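Acyl-CoA Binding Protein (Moniliophthora perniciosa, PDB 3FP5) probably binds long-chain acyl-CoA esters and so takes part in fatty acid metabolism. Local coordinates at residues Leu32-Tyr37 against Gln78-Lys83; Gly22-Thr27 against Glu86-Ala91. All blocks are in the same frame, centred on the assembly; numbering follows the deposited sequence.

Interaction 1: residues Leu32-Tyr37 against Gln78-Lys83; sequences LYFYKY and QKYVEK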
# COMPACT_ATOMS: atom_id res chain seq x y z
N LEU A 32 1.01 -3.84 -6.27
CA LEU A 32 1.25 -5.10 -5.58
C LEU A 32 1.90 -4.84 -4.21
O LEU A 32 1.60 -5.52 -3.23
CB LEU A 32 2.13 -6.01 -6.42
CG LEU A 32 1.37 -6.73 -7.54
CD1 LEU A 32 2.34 -7.42 -8.48
CD2 LEU A 32 0.36 -7.72 -6.97
N TYR A 33 2.78 -3.85 -4.15
CA TYR A 33 3.45 -3.50 -2.91
C TYR A 33 2.43 -2.97 -1.90
O TYR A 33 2.42 -3.36 -0.72
CB TYR A 33 4.54 -2.46 -3.21
CG TYR A 33 5.47 -2.14 -2.06
CD1 TYR A 33 6.78 -2.64 -2.04
CD2 TYR A 33 5.06 -1.32 -1.02
CE1 TYR A 33 7.64 -2.32 -1.00
CE2 TYR A 33 5.91 -1.01 0.02
CZ TYR A 33 7.20 -1.51 0.03
OH TYR A 33 8.04 -1.18 1.08
N PHE A 34 1.57 -2.06 -2.35
CA PHE A 34 0.49 -1.58 -1.50
C PHE A 34 -0.41 -2.73 -1.06
O PHE A 34 -0.83 -2.79 0.10
CB PHE A 34 -0.37 -0.54 -2.24
CG PHE A 34 0.25 0.84 -2.30
CD1 PHE A 34 0.72 1.46 -1.15
CD2 PHE A 34 0.30 1.53 -3.50
CE1 PHE A 34 1.27 2.75 -1.21
CE2 PHE A 34 0.84 2.81 -3.57
CZ PHE A 34 1.33 3.42 -2.42
N TYR A 35 -0.72 -3.64 -1.98
CA TYR A 35 -1.62 -4.76 -1.67
C TYR A 35 -1.05 -5.61 -0.54
O TYR A 35 -1.75 -5.90 0.44
CB TYR A 35 -1.87 -5.66 -2.89
CG TYR A 35 -2.77 -6.83 -2.55
CD1 TYR A 35 -4.14 -6.66 -2.47
CD2 TYR A 35 -2.25 -8.09 -2.25
CE1 TYR A 35 -4.98 -7.72 -2.14
CE2 TYR A 35 -3.07 -9.15 -1.92
CZ TYR A 35 -4.44 -8.96 -1.87
OH TYR A 35 -5.27 -10.00 -1.53
N LYS A 36 0.21 -6.00 -0.69
CA LYS A 36 0.78 -6.96 0.24
C LYS A 36 0.84 -6.37 1.65
O LYS A 36 0.51 -7.05 2.63
CB LYS A 36 2.15 -7.48 -0.24
CG LYS A 36 3.33 -6.52 -0.08
CD LYS A 36 4.52 -6.99 -0.90
CE LYS A 36 5.74 -6.10 -0.67
NZ LYS A 36 6.84 -6.38 -1.63
N TYR A 37 1.20 -5.10 1.76
CA TYR A 37 1.25 -4.48 3.08
C TYR A 37 -0.13 -4.10 3.61
O TYR A 37 -0.34 -4.07 4.82
CB TYR A 37 2.25 -3.32 3.13
CG TYR A 37 3.67 -3.82 3.15
CD1 TYR A 37 4.12 -4.64 4.19
CD2 TYR A 37 4.56 -3.51 2.13
CE1 TYR A 37 5.42 -5.11 4.21
CE2 TYR A 37 5.86 -3.99 2.14
CZ TYR A 37 6.28 -4.80 3.19
OH TYR A 37 7.57 -5.29 3.23
N GLN A 78 4.17 1.12 8.32
CA GLN A 78 5.28 1.98 7.95
C GLN A 78 5.63 1.86 6.47
O GLN A 78 5.77 2.87 5.77
CB GLN A 78 6.50 1.65 8.81
CG GLN A 78 7.70 2.50 8.47
CD GLN A 78 8.96 2.01 9.13
OE1 GLN A 78 9.03 0.88 9.62
NE2 GLN A 78 9.98 2.87 9.16
N LYS A 79 5.77 0.63 6.00
CA LYS A 79 6.11 0.37 4.61
C LYS A 79 5.06 0.92 3.64
O LYS A 79 5.39 1.47 2.59
CB LYS A 79 6.31 -1.13 4.39
CG LYS A 79 7.54 -1.69 5.09
CD LYS A 79 8.77 -0.90 4.69
CE LYS A 79 10.04 -1.50 5.28
NZ LYS A 79 11.23 -0.65 4.98
N TYR A 80 3.79 0.76 4.00
CA TYR A 80 2.68 1.22 3.17
C TYR A 80 2.71 2.75 3.07
O TYR A 80 2.71 3.33 1.97
CB TYR A 80 1.35 0.73 3.75
CG TYR A 80 0.15 0.96 2.84
CD1 TYR A 80 -0.43 -0.09 2.13
CD2 TYR A 80 -0.40 2.23 2.71
CE1 TYR A 80 -1.53 0.14 1.29
CE2 TYR A 80 -1.49 2.46 1.89
CZ TYR A 80 -2.05 1.42 1.18
OH TYR A 80 -3.14 1.69 0.37
N VAL A 81 2.76 3.41 4.22
CA VAL A 81 2.79 4.88 4.25
C VAL A 81 4.01 5.41 3.50
O VAL A 81 3.91 6.32 2.66
CB VAL A 81 2.77 5.42 5.70
CG1 VAL A 81 3.07 6.94 5.72
CG2 VAL A 81 1.42 5.11 6.35
N GLU A 82 5.17 4.85 3.80
CA GLU A 82 6.40 5.29 3.15
C GLU A 82 6.38 5.13 1.62
O GLU A 82 6.90 5.99 0.90
CB GLU A 82 7.60 4.60 3.77
CG GLU A 82 7.94 5.17 5.13
CD GLU A 82 9.11 4.47 5.78
OE1 GLU A 82 9.57 3.45 5.22
OE2 GLU A 82 9.57 4.95 6.83
N LYS A 83 5.79 4.04 1.13
CA LYS A 83 5.68 3.85 -0.32
C LYS A 83 4.82 4.95 -0.94
O LYS A 83 5.14 5.48 -2.01
CB LYS A 83 5.10 2.48 -0.66
CG LYS A 83 4.92 2.25 -2.17
CD LYS A 83 6.24 2.43 -2.90
CE LYS A 83 7.20 1.30 -2.55
NZ LYS A 83 8.47 1.41 -3.31
O HOH W 1 7.99 1.57 1.52
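In the antiparallel pairing of helices 28-42 and 73-91, Tyr33, Phe34 and Tyr37 interlock with Lys79, Tyr80 and Lys83. The local axes run 9.2 Å apart at 154°. CB of Tyr33 points toward helix 73-91, and CG is anti to the backbone N (chi1 -171°). Lys83, bent at chi2 and chi3, doubles back over one face of the Tyr33 ring: CE stands above its centre, 3.6 Å from the centroid. NZ, 4.5 Å from the same centroid, makes a cation-pi contact and also a salt bridge to Glu86. The opposite face receives Tyr37 CE2 near its rim. One water joins Tyr33 OH (2.8 Å) to Lys79 O (2.8 Å), donating to the carbonyl. This pairing belongs to the all-helical bundle of the acyl-CoA-binding family, and its inner side holds Phe34 and Tyr80, both also packed on helix 5-17. Phe34 turns its edge to the Tyr80 face, with centroids 4.8 Å apart and planes at 52°, and CD1 lies over the ring centre. Phe34 CZ and CE1 also meet Lys83 CG, a CH-pi contact. An alanine in place of Tyr33 would probably leave Lys83 without its cation-pi partner, the water without its hydroxyl mate and Tyr37 CE2 without the ring face it packs on. Lys79 CB sits over the middle of the Tyr37 ring, 3.6 Å from the centroid. Tyr80 OH hydrogen-bonds a MES molecule, probably from the crystallisation liquor.

Interaction 2: residues Gly22-Thr27 against Glu86-Ala91; sequences GPIKPT and EILKKA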
# COMPACT_ATOMS: atom_id res chain seq x y z
N GLY A 22 -4.22 9.13 -14.16
CA GLY A 22 -4.04 10.39 -13.46
C GLY A 22 -2.58 10.73 -13.28
O GLY A 22 -1.70 9.91 -13.55
N PRO A 23 -2.30 11.95 -12.81
CA PRO A 23 -0.94 12.45 -12.58
C PRO A 23 -0.26 11.78 -11.37
O PRO A 23 0.97 11.78 -11.28
CB PRO A 23 -1.15 13.95 -12.32
CG PRO A 23 -2.60 14.04 -11.90
CD PRO A 23 -3.28 13.05 -12.78
N ILE A 24 -1.05 11.23 -10.46
CA ILE A 24 -0.49 10.47 -9.34
C ILE A 24 -0.88 9.01 -9.52
O ILE A 24 -2.00 8.62 -9.20
CB ILE A 24 -0.97 11.00 -7.98
CG1 ILE A 24 -0.58 12.47 -7.79
CG2 ILE A 24 -0.39 10.14 -6.85
CD1 ILE A 24 -1.28 13.14 -6.62
N LYS A 25 0.05 8.23 -10.04
CA LYS A 25 -0.27 6.88 -10.49
C LYS A 25 0.77 5.86 -10.05
O LYS A 25 1.89 5.84 -10.57
CB LYS A 25 -0.40 6.86 -12.01
CG LYS A 25 -0.96 5.56 -12.56
CD LYS A 25 -0.83 5.50 -14.08
CE LYS A 25 -1.69 4.39 -14.67
NZ LYS A 25 -1.57 3.12 -13.90
N PRO A 26 0.40 4.98 -9.11
CA PRO A 26 1.29 3.89 -8.73
C PRO A 26 1.48 2.96 -9.91
O PRO A 26 0.54 2.73 -10.68
CB PRO A 26 0.51 3.16 -7.63
CG PRO A 26 -0.50 4.16 -7.14
CD PRO A 26 -0.87 4.95 -8.36
N THR A 27 2.69 2.43 -10.07
CA THR A 27 2.94 1.42 -11.10
C THR A 27 2.30 0.09 -10.71
O THR A 27 1.80 -0.07 -9.59
CB THR A 27 4.45 1.19 -11.30
OG1 THR A 27 5.00 0.62 -10.10
CG2 THR A 27 5.16 2.50 -11.62
N GLU A 86 6.81 8.17 -0.97
CA GLU A 86 7.79 8.08 -2.05
C GLU A 86 7.13 8.48 -3.36
O GLU A 86 7.64 9.33 -4.09
CB GLU A 86 8.32 6.64 -2.14
CG GLU A 86 9.21 6.38 -3.33
CD GLU A 86 9.59 4.92 -3.46
OE1 GLU A 86 9.21 4.12 -2.58
OE2 GLU A 86 10.27 4.57 -4.45
N ILE A 87 5.98 7.87 -3.63
CA ILE A 87 5.26 8.11 -4.88
C ILE A 87 4.79 9.56 -5.01
O ILE A 87 4.88 10.15 -6.08
CB ILE A 87 4.07 7.14 -5.02
CG1 ILE A 87 4.57 5.74 -5.35
CG2 ILE A 87 3.09 7.63 -6.07
CD1 ILE A 87 3.52 4.64 -5.14
N LEU A 88 4.30 10.13 -3.91
CA LEU A 88 3.80 11.50 -3.92
C LEU A 88 4.96 12.45 -4.15
O LEU A 88 4.83 13.43 -4.86
CB LEU A 88 3.10 11.83 -2.59
CG LEU A 88 1.80 11.07 -2.33
CD1 LEU A 88 1.30 11.35 -0.93
CD2 LEU A 88 0.75 11.44 -3.37
N LYS A 89 6.11 12.14 -3.55
CA LYS A 89 7.28 13.01 -3.70
C LYS A 89 7.79 13.00 -5.13
O LYS A 89 8.16 14.04 -5.68
CB LYS A 89 8.38 12.62 -2.71
CG LYS A 89 8.02 12.92 -1.27
CD LYS A 89 9.12 12.46 -0.31
CE LYS A 89 8.72 12.71 1.14
NZ LYS A 89 9.72 12.14 2.10
N LYS A 90 7.78 11.82 -5.74
CA LYS A 90 8.18 11.65 -7.13
C LYS A 90 7.21 12.35 -8.10
O LYS A 90 7.62 12.89 -9.12
CB LYS A 90 8.27 10.16 -7.46
CG LYS A 90 8.72 9.85 -8.88
CD LYS A 90 10.20 10.12 -9.05
CE LYS A 90 10.67 9.79 -10.46
NZ LYS A 90 12.06 10.25 -10.69
N ALA A 91 5.92 12.32 -7.78
CA ALA A 91 4.91 12.99 -8.61
C ALA A 91 5.16 14.49 -8.59
O ALA A 91 5.08 15.17 -9.62
CB ALA A 91 3.51 12.67 -8.13
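Ile24 reaches from the loop onto Ala91, Ile87 and Leu88, one face of helix 73-91 near its C-terminal end. Ile24 CA and Ala91 CA, 6.0 Å apart, are the nearest backbone match here. At CB the side chain forks. CG1, anti to the carbonyl carbon (chi1 -59°), passes alongside the Ala91 methyl, with Ile24 CG1 and Ala91 CB 4.1 Å apart. CG2, the other branch, is anti to the backbone N and goes to Leu88, whose CD2 is 3.9 Å from Ile24 CG2. The same Ile24 CG2 is 4.4 Å from Ile87 CG2, so one methyl touches two successive residues of the helix. At the tip, Ile24 CD1 is 4.2 Å from Leu88 CD2, and this leucine methyl therefore meets both branches of the isoleucine, the CG2 methyl and the CD1 tip. Residues 87, 88 and 91 are spaced i, i+1 and i+4, as expected for a single face of an alpha-helix. The loop that packs on this face links helix 5-17 to helix 28-42, and Thr27 is the N-cap of the latter. Two residues on from Ile24, Pro26 CB comes 4.2 Å from Ile87 CD1. Earlier in the loop the carbonyl Pro23 O lies 4.1 Å from Ala91 CB, a plain van der Waals touch. Leu18 packs on both Ile24 and Pro26, while Leu88 also rests on Tyr99 and Ile100 of helix 94-105.

Both contacts use helix 73-91, at successive levels, with centres about 14 Å apart. The centre of interaction 1 is about 3 Å, that of interaction 2 about 13 Å, from the centre of the chain. Interaction 1 joins helix to helix; interaction 2 sets a loop against the same helix and buries 225 Å² rather than 456 Å². The more central contact is only partly buried, and it mixes an edge-to-face ring pair and lysine chains lying over ring faces with a bridging water, whereas the peripheral one is largely buried and almost wholly aliphatic. The two meet at Phe34, where Phe34 CE2 is 3.6 Å from Ile87 CD1 and 4.0 Å from Pro26 CG.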